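Local coordinates for protein UDP-N-acetylglucosamine pyrophosphorylase (Entamoeba histolytica, PDB 3OC9) that probably catalyses the uridylyl transfer from UTP to N-acetyl-alpha-D-glucosamine 1-phosphate, yielding UDP-N-acetylglucosamine and diphosphate, at residues Pro61-Lys66 with Ser374-Ile379; Glu332-Lys337 with Asn348-Asp353; Ile368-Lys373 with Thr397-Phe402. All coordinates share one frame; numbering follows the deposited sequence. Where two conformers were deposited one is given.

Contact 1 of 3, residues Pro61-Lys66 with Ser374-Ile379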
loop_
_atom_site.group_PDB
_atom_site.type_symbol
_atom_site.label_atom_id
_atom_site.label_comp_id
_atom_site.label_asym_id
_atom_site.label_seq_id
_atom_site.Cartn_x
_atom_site.Cartn_y
_atom_site.Cartn_z
ATOM N N PRO A 61 -7.042 12.691 -12.632
ATOM C CA PRO A 61 -7.544 13.949 -13.228
ATOM C C PRO A 61 -7.870 15.072 -12.224
ATOM O O PRO A 61 -9.011 15.544 -12.177
ATOM C CB PRO A 61 -8.805 13.493 -13.983
ATOM C CG PRO A 61 -9.323 12.324 -13.143
ATOM C CD PRO A 61 -8.067 11.630 -12.621
ATOM N N PHE A 62 -6.869 15.517 -11.463
ATOM C CA PHE A 62 -7.006 16.652 -10.560
ATOM C C PHE A 62 -6.923 17.963 -11.373
ATOM O O PHE A 62 -6.674 17.926 -12.596
ATOM C CB PHE A 62 -5.920 16.649 -9.465
ATOM C CG PHE A 62 -5.909 15.412 -8.576
ATOM C CD1 PHE A 62 -7.087 14.783 -8.197
ATOM C CD2 PHE A 62 -4.695 14.912 -8.092
ATOM C CE1 PHE A 62 -7.063 13.650 -7.349
ATOM C CE2 PHE A 62 -4.658 13.775 -7.246
ATOM C CZ PHE A 62 -5.857 13.154 -6.883
ATOM N N GLU A 63 -7.110 19.104 -10.713
ATOM C CA GLU A 63 -6.914 20.412 -11.383
ATOM C C GLU A 63 -5.471 20.554 -11.894
ATOM O O GLU A 63 -5.233 21.161 -12.950
ATOM C CB GLU A 63 -7.311 21.589 -10.480
ATOM C CG GLU A 63 -8.826 21.655 -10.125
ATOM C CD GLU A 63 -9.729 21.839 -11.337
ATOM O OE1 GLU A 63 -9.396 22.665 -12.210
ATOM O OE2 GLU A 63 -10.770 21.151 -11.420
ATOM N N ILE A 64 -4.531 20.003 -11.126
ATOM C CA ILE A 64 -3.130 19.851 -11.552
ATOM C C ILE A 64 -2.851 18.339 -11.667
ATOM O O ILE A 64 -2.650 17.654 -10.652
ATOM C CB ILE A 64 -2.133 20.523 -10.555
ATOM C CG1 ILE A 64 -2.499 21.989 -10.295
ATOM C CG2 ILE A 64 -0.684 20.393 -11.040
ATOM C CD1 ILE A 64 -2.534 22.871 -11.547
ATOM N N PRO A 65 -2.854 17.794 -12.902
ATOM C CA PRO A 65 -2.805 16.327 -13.042
ATOM C C PRO A 65 -1.434 15.703 -12.752
ATOM O O PRO A 65 -0.423 16.150 -13.316
ATOM C CB PRO A 65 -3.185 16.089 -14.511
ATOM C CG PRO A 65 -3.457 17.462 -15.107
ATOM C CD PRO A 65 -2.809 18.465 -14.217
ATOM N N LYS A 66 -1.424 14.669 -11.907
ATOM C CA LYS A 66 -0.203 13.915 -11.556
ATOM C C LYS A 66 -0.430 12.396 -11.521
ATOM O O LYS A 66 -1.521 11.940 -11.182
ATOM C CB LYS A 66 0.353 14.393 -10.209
ATOM C CG LYS A 66 0.758 15.873 -10.179
ATOM C CD LYS A 66 1.278 16.294 -8.810
ATOM C CE LYS A 66 1.599 17.787 -8.781
ATOM N NZ LYS A 66 1.897 18.294 -7.398
ATOM N N SER A 374 -17.579 26.395 -3.926
ATOM C CA SER A 374 -16.727 25.382 -4.564
ATOM C C SER A 374 -16.229 24.380 -3.529
ATOM O O SER A 374 -16.020 24.758 -2.374
ATOM C CB SER A 374 -15.522 26.056 -5.244
ATOM O OG SER A 374 -14.580 25.097 -5.731
ATOM N N PRO A 375 -16.036 23.102 -3.930
ATOM C CA PRO A 375 -15.419 22.146 -3.001
ATOM C C PRO A 375 -13.894 21.933 -3.177
ATOM O O PRO A 375 -13.294 21.184 -2.392
ATOM C CB PRO A 375 -16.159 20.846 -3.326
ATOM C CG PRO A 375 -16.371 20.930 -4.811
ATOM C CD PRO A 375 -16.559 22.419 -5.132
ATOM N N ILE A 376 -13.283 22.576 -4.170
ATOM C CA ILE A 376 -11.866 22.309 -4.549
ATOM C C ILE A 376 -10.833 22.815 -3.524
ATOM O O ILE A 376 -10.787 24.003 -3.212
ATOM C CB ILE A 376 -11.545 22.883 -5.958
ATOM C CG1 ILE A 376 -12.526 22.309 -6.987
ATOM C CG2 ILE A 376 -10.068 22.603 -6.372
ATOM C CD1 ILE A 376 -12.492 22.988 -8.323
ATOM N N CYS A 377 -10.012 21.894 -3.000
ATOM C CA CYS A 377 -8.912 22.237 -2.087
ATOM C C CYS A 377 -7.764 21.251 -2.366
ATOM O O CYS A 377 -7.826 20.116 -1.895
ATOM C CB CYS A 377 -9.379 22.135 -0.630
ATOM S SG CYS A 377 -8.246 22.723 0.691
ATOM N N GLU A 378 -6.774 21.678 -3.155
ATOM C CA GLU A 378 -5.626 20.832 -3.562
ATOM C C GLU A 378 -4.320 21.326 -2.949
ATOM O O GLU A 378 -3.856 22.442 -3.250
ATOM C CB GLU A 378 -5.467 20.766 -5.093
ATOM C CG GLU A 378 -6.705 20.289 -5.840
ATOM C CD GLU A 378 -6.435 19.790 -7.265
ATOM O OE1 GLU A 378 -5.282 19.853 -7.772
ATOM O OE2 GLU A 378 -7.396 19.295 -7.888
ATOM N N ILE A 379 -3.724 20.480 -2.109
ATOM C CA ILE A 379 -2.477 20.786 -1.409
ATOM C C ILE A 379 -1.402 19.766 -1.816
ATOM O O ILE A 379 -1.543 18.572 -1.522
ATOM C CB ILE A 379 -2.677 20.763 0.137
ATOM C CG1 ILE A 379 -3.758 21.792 0.562
ATOM C CG2 ILE A 379 -1.313 20.962 0.849
ATOM C CD1 ILE A 379 -4.027 21.883 2.086
HETATM O O HOH W 1 -2.856 17.902 -7.993
#
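The carboxylate of E378 lies between F62 and E63: CB of F62 sits on one side of its plane, 3.4 Å from OE2, and CB and CG of E63 lie on the other side, beyond OE2. At its oxygen edge it takes two successive backbone N-H groups of the loop between strands 59-60 and 66-67, joining that loop to strand 377-379, which runs parallel to strand 402-404 at the C-terminal end of the chain. E63 N donates to E378 OE2 (2.8 Å, N-H...O 162°) on the syn side, 17° out of plane; I64 N makes only a weak bond to OE1. OE2 also pairs with Y355 OH of helix 347-364; OE1, besides the weak bond, accepts from a water that also donates to I64 O. The chain of E378 is extended beyond CG (chi2 -161°), which puts CD within reach of the loop. The F62 ring leads away from strand 377-379 and meets that of W354. E63, bent at chi2, crosses I376 at about a right angle, while S374 OG accepts from I376 N in an ST turn. E63 OE2 stands 5.2 Å from E378 OE2 and 4.0 Å from I376 CD1.

Contact 2 of 3, residues Glu332-Lys337 with Asn348-Asp353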
loop_
_atom_site.group_PDB
_atom_site.type_symbol
_atom_site.label_atom_id
_atom_site.label_comp_id
_atom_site.label_asym_id
_atom_site.label_seq_id
_atom_site.Cartn_x
_atom_site.Cartn_y
_atom_site.Cartn_z
ATOM N N GLU A 332 -6.488 8.083 6.160
ATOM C CA GLU A 332 -5.529 7.216 5.399
ATOM C C GLU A 332 -6.152 6.037 4.613
ATOM O O GLU A 332 -5.462 5.031 4.366
ATOM C CB GLU A 332 -4.340 6.749 6.304
ATOM C CG GLU A 332 -3.023 6.392 5.534
ATOM C CD GLU A 332 -1.861 5.826 6.389
ATOM O OE1 GLU A 332 -0.830 5.429 5.781
ATOM O OE2 GLU A 332 -1.959 5.746 7.641
ATOM N N PHE A 333 -7.418 6.149 4.169
ATOM C CA PHE A 333 -7.988 5.100 3.256
ATOM C C PHE A 333 -8.981 5.601 2.177
ATOM O O PHE A 333 -10.149 5.831 2.476
ATOM C CB PHE A 333 -8.616 3.927 4.045
ATOM C CG PHE A 333 -9.021 2.749 3.164
ATOM C CD1 PHE A 333 -8.082 1.811 2.760
ATOM C CD2 PHE A 333 -10.347 2.615 2.717
ATOM C CE1 PHE A 333 -8.449 0.734 1.922
ATOM C CE2 PHE A 333 -10.727 1.549 1.871
ATOM C CZ PHE A 333 -9.776 0.613 1.482
ATOM N N SER A 334 -8.522 5.728 0.926
ATOM C CA SER A 334 -9.434 5.952 -0.235
ATOM C C SER A 334 -8.822 5.302 -1.484
ATOM O O SER A 334 -7.814 5.793 -1.996
ATOM C CB SER A 334 -9.699 7.455 -0.464
ATOM O OG SER A 334 -10.730 7.674 -1.442
ATOM N N ALA A 335 -9.408 4.188 -1.950
ATOM C CA ALA A 335 -8.780 3.357 -3.009
ATOM C C ALA A 335 -9.277 3.677 -4.419
ATOM O O ALA A 335 -10.443 4.025 -4.586
ATOM C CB ALA A 335 -8.979 1.889 -2.729
ATOM N N LEU A 336 -8.398 3.524 -5.413
ATOM C CA LEU A 336 -8.774 3.633 -6.850
ATOM C C LEU A 336 -8.736 2.258 -7.519
ATOM O O LEU A 336 -7.643 1.693 -7.728
ATOM C CB LEU A 336 -7.860 4.611 -7.607
ATOM C CG LEU A 336 -8.107 4.733 -9.131
ATOM C CD1 LEU A 336 -9.510 5.276 -9.445
ATOM C CD2 LEU A 336 -7.022 5.578 -9.845
ATOM N N LYS A 337 -9.920 1.726 -7.853
ATOM C CA LYS A 337 -10.066 0.359 -8.384
ATOM C C LYS A 337 -10.922 0.229 -9.662
ATOM O O LYS A 337 -10.683 -0.678 -10.478
ATOM C CB LYS A 337 -10.605 -0.587 -7.310
ATOM C CG LYS A 337 -9.609 -0.848 -6.183
ATOM C CD LYS A 337 -10.203 -1.656 -5.049
ATOM C CE LYS A 337 -9.099 -2.335 -4.252
ATOM N NZ LYS A 337 -8.467 -3.437 -5.053
ATOM N N ASN A 348 -13.733 10.042 -8.944
ATOM C CA ASN A 348 -14.582 10.991 -8.223
ATOM C C ASN A 348 -14.625 10.775 -6.705
ATOM O O ASN A 348 -14.596 11.758 -5.954
ATOM C CB ASN A 348 -16.002 11.031 -8.822
ATOM C CG ASN A 348 -16.041 11.765 -10.166
ATOM O OD1 ASN A 348 -15.171 12.594 -10.458
ATOM N ND2 ASN A 348 -17.042 11.460 -10.988
ATOM N N THR A 349 -14.664 9.515 -6.262
ATOM C CA THR A 349 -14.688 9.214 -4.817
ATOM C C THR A 349 -13.338 9.550 -4.164
ATOM O O THR A 349 -13.297 10.059 -3.024
ATOM C CB THR A 349 -15.140 7.748 -4.470
ATOM O OG1 THR A 349 -14.203 6.778 -4.978
ATOM C CG2 THR A 349 -16.527 7.449 -5.030
ATOM N N VAL A 350 -12.251 9.290 -4.902
ATOM C CA VAL A 350 -10.891 9.681 -4.465
ATOM C C VAL A 350 -10.758 11.208 -4.331
ATOM O O VAL A 350 -10.300 11.706 -3.298
ATOM C CB VAL A 350 -9.775 9.090 -5.391
ATOM C CG1 VAL A 350 -8.407 9.693 -5.042
ATOM C CG2 VAL A 350 -9.752 7.548 -5.306
ATOM N N LYS A 351 -11.154 11.955 -5.368
ATOM C CA LYS A 351 -11.207 13.432 -5.309
ATOM C C LYS A 351 -11.959 14.008 -4.098
ATOM O O LYS A 351 -11.414 14.867 -3.382
ATOM C CB LYS A 351 -11.839 13.996 -6.592
ATOM C CG LYS A 351 -10.881 14.555 -7.578
ATOM C CD LYS A 351 -11.683 15.346 -8.632
ATOM C CE LYS A 351 -10.795 15.801 -9.756
ATOM N NZ LYS A 351 -11.571 16.183 -10.978
ATOM N N ARG A 352 -13.195 13.529 -3.878
ATOM C CA ARG A 352 -14.042 13.969 -2.754
ATOM C C ARG A 352 -13.350 13.774 -1.398
ATOM O O ARG A 352 -13.398 14.673 -0.535
ATOM C CB ARG A 352 -15.402 13.241 -2.789
ATOM C CG ARG A 352 -16.409 13.634 -1.691
ATOM C CD ARG A 352 -17.658 12.735 -1.697
ATOM N NE ARG A 352 -18.536 13.023 -2.830
ATOM C CZ ARG A 352 -18.684 12.226 -3.884
ATOM N NH1 ARG A 352 -18.029 11.075 -3.942
ATOM N NH2 ARG A 352 -19.491 12.575 -4.881
ATOM N N ASP A 353 -12.700 12.611 -1.222
ATOM C CA ASP A 353 -12.019 12.261 0.034
ATOM C C ASP A 353 -10.748 13.129 0.252
ATOM O O ASP A 353 -10.525 13.644 1.356
ATOM C CB ASP A 353 -11.673 10.746 0.074
ATOM C CG ASP A 353 -12.902 9.829 0.328
ATOM O OD1 ASP A 353 -13.920 10.280 0.892
ATOM O OD2 ASP A 353 -12.827 8.625 -0.015
HETATM O O HOH W 2 -12.144 6.036 -3.198
#
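The first turns of helix 347-364 pack against the extended loop that leads from helix 329-332 toward it, with S334 making the polar contact. The CA atoms of S334 and V350 are 5.8 Å apart, a close approach in which the serine side chain points toward the helix. S334 OG stands anti to its own backbone N (chi1 -171°) and donates to D353 OD2 at 2.7 Å, using the anti lone pair, the one turned away from OD1. The same OG lies 3.6 Å from V350 CA, so the hydroxyl lies against the helix backbone as well as being bound to the aspartate. It also accepts from a water, giving this buried oxygen both a donor and an acceptor role. That water donates a second bond to A335 O and is linked to T349 OG1 at 2.8 Å, bridging the loop to the helix one turn before D353. Beside this polar cluster V350 CG2 lies 3.7 Å from A335 O and makes its apolar contact with L336. S334 and L336 also make backbone hydrogen bonds with I189 and D187 respectively, and V350 touches I189 too. The one apolar side-chain pair between loop and helix is L336 CB to V350 CG2, 4.2 Å.

Contact 3 of 3, residues Ile368-Lys373 with Thr397-Phe402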
loop_
_atom_site.group_PDB
_atom_site.type_symbol
_atom_site.label_atom_id
_atom_site.label_comp_id
_atom_site.label_asym_id
_atom_site.label_seq_id
_atom_site.Cartn_x
_atom_site.Cartn_y
_atom_site.Cartn_z
ATOM N N ILE A 368 -9.727 29.724 8.680
ATOM C CA ILE A 368 -11.187 29.678 8.512
ATOM C C ILE A 368 -11.478 29.385 7.038
ATOM O O ILE A 368 -10.970 30.079 6.164
ATOM C CB ILE A 368 -11.876 31.019 8.951
ATOM C CG1 ILE A 368 -11.617 31.303 10.439
ATOM C CG2 ILE A 368 -13.382 30.990 8.671
ATOM C CD1 ILE A 368 -10.272 31.999 10.719
ATOM N N VAL A 369 -12.281 28.353 6.768
ATOM C CA VAL A 369 -12.531 27.912 5.384
ATOM C C VAL A 369 -13.994 28.072 4.972
ATOM O O VAL A 369 -14.903 27.583 5.650
ATOM C CB VAL A 369 -12.057 26.431 5.137
ATOM C CG1 VAL A 369 -12.302 26.002 3.689
ATOM C CG2 VAL A 369 -10.585 26.268 5.486
ATOM N N ASP A 370 -14.196 28.746 3.843
ATOM C CA ASP A 370 -15.518 29.035 3.288
ATOM C C ASP A 370 -15.727 28.216 2.004
ATOM O O ASP A 370 -15.129 28.522 0.974
ATOM C CB ASP A 370 -15.608 30.550 3.014
ATOM C CG ASP A 370 -16.906 30.972 2.318
ATOM O OD1 ASP A 370 -17.735 30.112 1.949
ATOM O OD2 ASP A 370 -17.089 32.196 2.137
ATOM N N ASP A 371 -16.562 27.173 2.078
ATOM C CA ASP A 371 -16.783 26.261 0.932
ATOM C C ASP A 371 -18.115 26.445 0.173
ATOM O O ASP A 371 -18.551 25.551 -0.560
ATOM C CB ASP A 371 -16.547 24.780 1.329
ATOM C CG ASP A 371 -17.583 24.236 2.323
ATOM O OD1 ASP A 371 -18.603 24.903 2.581
ATOM O OD2 ASP A 371 -17.377 23.112 2.848
ATOM N N SER A 372 -18.736 27.611 0.336
ATOM C CA SER A 372 -20.086 27.866 -0.188
ATOM C C SER A 372 -20.207 27.850 -1.721
ATOM O O SER A 372 -21.281 27.548 -2.252
ATOM C CB SER A 372 -20.633 29.189 0.367
ATOM O OG SER A 372 -19.961 30.290 -0.220
ATOM N N LYS A 373 -19.118 28.168 -2.424
ATOM C CA LYS A 373 -19.141 28.268 -3.884
ATOM C C LYS A 373 -18.453 27.119 -4.623
ATOM O O LYS A 373 -18.687 26.913 -5.819
ATOM C CB LYS A 373 -18.509 29.592 -4.327
ATOM N N THR A 397 -8.603 33.914 6.397
ATOM C CA THR A 397 -9.879 33.450 5.820
ATOM C C THR A 397 -9.688 33.024 4.360
ATOM O O THR A 397 -9.258 33.821 3.523
ATOM C CB THR A 397 -11.035 34.515 5.986
ATOM O OG1 THR A 397 -11.414 34.604 7.367
ATOM C CG2 THR A 397 -12.277 34.127 5.185
ATOM N N ILE A 398 -9.983 31.752 4.075
ATOM C CA ILE A 398 -9.793 31.179 2.740
ATOM C C ILE A 398 -11.130 30.809 2.093
ATOM O O ILE A 398 -11.928 30.075 2.691
ATOM C CB ILE A 398 -8.894 29.899 2.791
ATOM C CG1 ILE A 398 -7.521 30.210 3.411
ATOM C CG2 ILE A 398 -8.760 29.276 1.401
ATOM C CD1 ILE A 398 -6.721 28.953 3.846
ATOM N N GLN A 399 -11.344 31.292 0.866
ATOM C CA GLN A 399 -12.557 30.996 0.089
ATOM C C GLN A 399 -12.241 30.078 -1.095
ATOM O O GLN A 399 -11.558 30.490 -2.037
ATOM C CB GLN A 399 -13.231 32.303 -0.398
ATOM C CG GLN A 399 -14.472 32.099 -1.275
ATOM C CD GLN A 399 -15.160 33.414 -1.668
ATOM O OE1 GLN A 399 -15.491 34.239 -0.816
ATOM N NE2 GLN A 399 -15.379 33.599 -2.961
ATOM N N LEU A 400 -12.731 28.832 -1.040
ATOM C CA LEU A 400 -12.466 27.831 -2.088
ATOM C C LEU A 400 -12.996 28.328 -3.434
ATOM O O LEU A 400 -14.001 29.053 -3.460
ATOM C CB LEU A 400 -13.077 26.459 -1.724
ATOM C CG LEU A 400 -12.654 25.825 -0.391
ATOM C CD1 LEU A 400 -13.202 24.393 -0.256
ATOM C CD2 LEU A 400 -11.128 25.817 -0.271
ATOM N N PRO A 401 -12.330 27.963 -4.554
ATOM C CA PRO A 401 -11.175 27.050 -4.738
ATOM C C PRO A 401 -9.833 27.533 -4.175
ATOM O O PRO A 401 -9.507 28.730 -4.264
ATOM C CB PRO A 401 -11.069 26.909 -6.264
ATOM C CG PRO A 401 -12.374 27.448 -6.811
ATOM C CD PRO A 401 -12.792 28.504 -5.844
ATOM N N PHE A 402 -9.061 26.582 -3.629
ATOM C CA PHE A 402 -7.716 26.826 -3.086
ATOM C C PHE A 402 -6.758 25.795 -3.690
ATOM O O PHE A 402 -7.059 24.595 -3.676
ATOM C CB PHE A 402 -7.751 26.715 -1.555
ATOM C CG PHE A 402 -6.411 26.910 -0.873
ATOM C CD1 PHE A 402 -5.906 28.187 -0.635
ATOM C CD2 PHE A 402 -5.683 25.812 -0.420
ATOM C CE1 PHE A 402 -4.670 28.375 0.018
ATOM C CE2 PHE A 402 -4.456 25.984 0.236
ATOM C CZ PHE A 402 -3.947 27.270 0.449
HETATM O O HOH W 3 -16.203 28.579 -1.655
#
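L400 and D370 meet where a parallel ladder of just two short strands runs out into a cis peptide, the bond between L400 and P401. The strands 368-370 and 397-399 run at 21° to each other, their axes 4.8 Å apart at closest, and their register pairs I368 with T397, V369 with I398 and D370 with Q399. Three backbone bonds follow the staggered parallel pattern. I398 N donates to I368 O and D370 N to I398 O, each at 2.9 Å. L400 N reaches D370 O at 3.1 Å, its donor tilted 20° from the carbonyl plane. A water links D370 O and K373 N of one segment to L400 O of the other. The side chain of D370 closes this end: OD1 takes S372 N at 3.1 Å in an Asx turn and S372 OG besides, a double grip that fixes the carboxylate. On this face D370 and Q399 lie side by side pointing the same way, their planes 63° apart; D370 OD2 and Q399 OE1, 3.9 Å apart, are two oxygens in approach, not a hydrogen bond. The other face is apolar: V369 CG1 approaches L400 CG and CD2, while L400 CD1 reaches D371 CB at 3.7 Å. It is this face, through V369, I398 and L400, that rests on helix 347-364 at I359, L362 and K363, while F402 opens strand 402-404, which pairs in parallel with strand 377-379 through backbone bonds to I376 and E378.

Overall arrangement
Helix 347-364 is common to all three contacts: contact 2 includes its first turns, contact 1 borrows Y355 from it, and contact 3 packs on its last part. Contact 2 is buried, its centre about 14 Å from the chain centre, whereas contacts 1 and 3 are partly buried, at about 22 and 32 Å. The chemistry differs too. Each includes a bridging water, but a serine-aspartate bond marks contact 2, a carboxylate receiving backbone N-H groups contact 1, and a backbone ladder over an apolar face contact 3. Contacts 1 and 3 interlock along the chain and join at F402. K351 touches F62 and makes a weak hydrogen bond to P61 O, linking contacts 1 and 2; contacts 2 and 3 do not touch.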